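Glyoxalase family protein (Listeria monocytogenes, PDB 2P7Q) catalyses the manganese-dependent hydration of the antibiotic fosfomycin, opening its epoxide to a diol and so giving the bacterium resistance. Local coordinates at residues V100-Y108 and E118-R127. The protein carries 1 engineered substitution. Sequence-based numbering, arbitrary orientation.
Sequences VQGEGRSIY and ELHAGTLEQR. Engineered in segment 118-127: Gln-126 (natural residue Glu). With MN (manganese (II) ion), chain G; GG6 ([(1S,2S)-1,2-dihydroxypropyl]phosphonic acid), chain H.
A beta hairpin of the glyoxalase fold carries part of the manganese site here: strands 106-110 and 116-120 run antiparallel, joined by a pair of backbone hydrogen bonds between Ile-107 and Leu-119. These two turn their apolar side chains to the face covered by helix 79-87, while Ser-106, Tyr-108, Glu-118 and His-120 point to the face that holds the metal and product. Glu-118, a hard anionic ligand suited to manganese, binds the metal through OE1 at 2.4 Å. The site is completed by His-69, by His-7 of the second subunit and by O1 and O5 of the diol product; Tyr-108 OH also comes to 2.7 Å from the manganese. The other carboxylate oxygen, OE2, is held nearly along its C-O axis by Ser-106 OG at 2.8 Å. That small hydroxyl, set beside its own backbone N (chi1 -65°), is also an acceptor, receiving His-120 ND1 at 2.9 Å in the imidazole plane. This chain of hydrogen bonds would help to fix the rotation of the metal-bound carboxylate. Tyr-108 lies alongside Glu-118, whose CG sits over the ring face 4.1 Å from its centroid, and Tyr-108 OH donates to O1 of the product at 2.7 Å. Beyond the strands, Gly-104 and Gly-122, with no side chains, let the backbones come to 4.1 Å between their CA atoms. Farther along, the carboxylate of Glu-103 lies over one face of the Arg-127 guanidinium, OE1 to NH2 3.4 Å, an attraction of charges without a directed N-H. C1 of the product meets the guanidinium edge. Donation from Tyr-108 and coordination by manganese would together stabilise negative charge on O1, consistent with a role in epoxide opening.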
loop_
_atom_site.group_PDB
_atom_site.type_symbol
_atom_site.label_atom_id
_atom_site.label_comp_id
_atom_site.label_asym_id
_atom_site.label_seq_id
_atom_site.Cartn_x
_atom_site.Cartn_y
_atom_site.Cartn_z
ATOM N N VAL A 100 15.334 16.614 -2.404
ATOM C CA VAL A 100 15.197 18.036 -2.088
ATOM C C VAL A 100 15.893 18.431 -0.776
ATOM O O VAL A 100 15.272 19.041 0.100
ATOM C CB VAL A 100 13.704 18.463 -1.995
ATOM C CG1 VAL A 100 13.029 18.322 -3.350
ATOM C CG2 VAL A 100 12.984 17.624 -0.954
ATOM N N GLN A 101 17.179 18.093 -0.658
ATOM C CA GLN A 101 17.978 18.408 0.533
ATOM C C GLN A 101 17.109 18.506 1.781
ATOM O O GLN A 101 16.704 19.596 2.187
ATOM C CB GLN A 101 18.734 19.723 0.329
ATOM C CG GLN A 101 19.722 19.685 -0.820
ATOM C CD GLN A 101 20.296 21.052 -1.138
ATOM O OE1 GLN A 101 19.558 21.991 -1.443
ATOM N NE2 GLN A 101 21.619 21.169 -1.076
ATOM N N GLY A 102 16.833 17.352 2.381
ATOM C CA GLY A 102 15.989 17.296 3.561
ATOM C C GLY A 102 15.022 16.144 3.375
ATOM O O GLY A 102 14.157 15.877 4.212
ATOM N N GLU A 103 15.179 15.472 2.240
ATOM C CA GLU A 103 14.375 14.315 1.870
ATOM C C GLU A 103 15.356 13.152 2.021
ATOM O O GLU A 103 16.381 13.105 1.332
ATOM C CB GLU A 103 13.910 14.466 0.417
ATOM C CG GLU A 103 12.905 13.433 -0.086
ATOM C CD GLU A 103 12.394 13.766 -1.490
ATOM O OE1 GLU A 103 11.612 12.975 -2.069
ATOM O OE2 GLU A 103 12.779 14.831 -2.017
ATOM N N GLY A 104 15.065 12.238 2.940
ATOM C CA GLY A 104 15.957 11.113 3.166
ATOM C C GLY A 104 16.178 10.218 1.960
ATOM O O GLY A 104 15.414 10.264 0.996
ATOM N N ARG A 105 17.225 9.401 2.014
ATOM C CA ARG A 105 17.543 8.477 0.923
ATOM C C ARG A 105 16.461 7.393 0.802
ATOM O O ARG A 105 15.797 7.046 1.783
ATOM C CB ARG A 105 18.892 7.799 1.176
ATOM C CG ARG A 105 20.075 8.730 1.314
ATOM C CD ARG A 105 21.001 8.668 0.097
ATOM N NE ARG A 105 21.686 7.382 -0.101
ATOM C CZ ARG A 105 22.397 6.741 0.830
ATOM N NH1 ARG A 105 22.518 7.245 2.054
ATOM N NH2 ARG A 105 23.025 5.610 0.525
ATOM N N SER A 106 16.283 6.870 -0.407
ATOM C CA SER A 106 15.309 5.807 -0.648
ATOM C C SER A 106 15.871 4.736 -1.585
ATOM O O SER A 106 16.789 4.997 -2.367
ATOM C CB SER A 106 14.031 6.360 -1.284
ATOM O OG SER A 106 13.331 7.235 -0.425
ATOM N N ILE A 107 15.310 3.533 -1.493
ATOM C CA ILE A 107 15.688 2.417 -2.363
ATOM C C ILE A 107 14.390 1.925 -2.995
ATOM O O ILE A 107 13.453 1.550 -2.289
ATOM C CB ILE A 107 16.292 1.209 -1.591
ATOM C CG1 ILE A 107 17.577 1.599 -0.871
ATOM C CG2 ILE A 107 16.596 0.079 -2.558
ATOM C CD1 ILE A 107 18.075 0.504 0.071
ATOM N N TYR A 108 14.321 1.937 -4.318
ATOM C CA TYR A 108 13.120 1.461 -5.000
ATOM C C TYR A 108 13.465 0.175 -5.734
ATOM O O TYR A 108 14.592 0.008 -6.200
ATOM C CB TYR A 108 12.600 2.519 -5.982
ATOM C CG TYR A 108 11.748 3.604 -5.338
ATOM C CD1 TYR A 108 12.265 4.876 -5.063
ATOM C CD2 TYR A 108 10.409 3.364 -5.030
ATOM C CE1 TYR A 108 11.458 5.880 -4.504
ATOM C CE2 TYR A 108 9.605 4.356 -4.470
ATOM C CZ TYR A 108 10.129 5.609 -4.213
ATOM O OH TYR A 108 9.296 6.578 -3.680
ATOM N N GLU A 118 9.580 0.150 -1.725
ATOM C CA GLU A 118 10.542 1.160 -1.327
ATOM C C GLU A 118 10.924 1.041 0.127
ATOM O O GLU A 118 10.093 0.754 0.976
ATOM C CB GLU A 118 9.992 2.569 -1.571
ATOM C CG GLU A 118 10.718 3.649 -0.771
ATOM C CD GLU A 118 10.103 5.026 -0.949
ATOM O OE1 GLU A 118 8.864 5.090 -1.133
ATOM O OE2 GLU A 118 10.851 6.034 -0.890
ATOM N N LEU A 119 12.199 1.259 0.393
ATOM C CA LEU A 119 12.709 1.253 1.749
ATOM C C LEU A 119 13.136 2.707 1.934
ATOM O O LEU A 119 14.144 3.147 1.381
ATOM C CB LEU A 119 13.902 0.302 1.869
ATOM C CG LEU A 119 13.569 -1.178 1.701
ATOM C CD1 LEU A 119 14.847 -1.995 1.828
ATOM C CD2 LEU A 119 12.571 -1.592 2.758
ATOM N N HIS A 120 12.343 3.452 2.692
ATOM C CA HIS A 120 12.591 4.871 2.924
ATOM C C HIS A 120 13.309 5.172 4.230
ATOM O O HIS A 120 12.973 4.638 5.285
ATOM C CB HIS A 120 11.246 5.624 2.886
ATOM C CG HIS A 120 11.360 7.118 2.988
ATOM N ND1 HIS A 120 12.069 7.880 2.083
ATOM C CD2 HIS A 120 10.804 7.994 3.860
ATOM C CE1 HIS A 120 11.942 9.159 2.390
ATOM N NE2 HIS A 120 11.179 9.254 3.464
ATOM N N ALA A 121 14.323 6.019 4.134
ATOM C CA ALA A 121 15.078 6.461 5.296
ATOM C C ALA A 121 14.567 7.894 5.439
ATOM O O ALA A 121 13.934 8.415 4.520
ATOM C CB ALA A 121 16.572 6.440 5.005
ATOM N N GLY A 122 14.821 8.552 6.558
ATOM C CA GLY A 122 14.293 9.895 6.674
ATOM C C GLY A 122 12.812 9.786 6.994
ATOM O O GLY A 122 12.171 8.791 6.658
ATOM N N THR A 123 12.267 10.820 7.625
ATOM C CA THR A 123 10.870 10.828 8.045
ATOM C C THR A 123 9.942 11.826 7.357
ATOM O O THR A 123 10.348 12.577 6.472
ATOM C CB THR A 123 10.792 11.074 9.560
ATOM O OG1 THR A 123 11.476 12.296 9.881
ATOM C CG2 THR A 123 11.445 9.927 10.315
ATOM N N LEU A 124 8.683 11.810 7.785
ATOM C CA LEU A 124 7.649 12.701 7.262
ATOM C C LEU A 124 7.880 14.111 7.796
ATOM O O LEU A 124 7.744 15.094 7.069
ATOM C CB LEU A 124 6.257 12.205 7.688
ATOM C CG LEU A 124 5.045 13.120 7.454
ATOM C CD1 LEU A 124 4.979 13.537 5.999
ATOM C CD2 LEU A 124 3.759 12.401 7.857
ATOM N N GLU A 125 8.236 14.195 9.074
ATOM C CA GLU A 125 8.491 15.472 9.723
ATOM C C GLU A 125 9.505 16.289 8.932
ATOM O O GLU A 125 9.235 17.423 8.557
ATOM C CB GLU A 125 9.009 15.243 11.145
ATOM C CG GLU A 125 9.107 16.504 11.984
ATOM C CD GLU A 125 9.646 16.243 13.380
ATOM O OE1 GLU A 125 9.038 15.442 14.127
ATOM O OE2 GLU A 125 10.678 16.847 13.734
ATOM N N GLN A 126 10.670 15.708 8.679
ATOM C CA GLN A 126 11.723 16.394 7.937
ATOM C C GLN A 126 11.223 16.857 6.563
ATOM O O GLN A 126 11.841 17.700 5.909
ATOM C CB GLN A 126 12.927 15.454 7.772
ATOM C CG GLN A 126 14.173 16.089 7.143
ATOM C CD GLN A 126 14.850 17.123 8.042
ATOM O OE1 GLN A 126 15.329 16.801 9.133
ATOM N NE2 GLN A 126 14.896 18.370 7.580
ATOM N N ARG A 127 10.086 16.306 6.146
ATOM C CA ARG A 127 9.483 16.614 4.851
ATOM C C ARG A 127 8.397 17.688 4.958
ATOM O O ARG A 127 7.794 18.079 3.960
ATOM C CB ARG A 127 8.893 15.325 4.266
ATOM C CG ARG A 127 8.338 15.428 2.863
ATOM C CD ARG A 127 9.414 15.799 1.862
ATOM N NE ARG A 127 8.993 15.483 0.501
ATOM C CZ ARG A 127 8.915 14.249 0.010
ATOM N NH1 ARG A 127 9.233 13.202 0.766
ATOM N NH2 ARG A 127 8.507 14.060 -1.240
HETATM MN MN MN G . 7.612 7.104 -1.642
HETATM O O1 GG6 H . 9.338 8.335 -1.571
HETATM C C2 GG6 H . 9.241 9.738 -1.186
HETATM C C3 GG6 H . 10.690 10.311 -0.976
HETATM C C1 GG6 H . 8.495 10.585 -2.287
HETATM O O2 GG6 H . 9.200 10.543 -3.520
HETATM P P GG6 H . 6.842 10.009 -2.587
HETATM O O3 GG6 H . 6.010 10.069 -1.273
HETATM O O4 GG6 H . 6.256 10.858 -3.584
HETATM O O5 GG6 H . 6.853 8.517 -3.121
#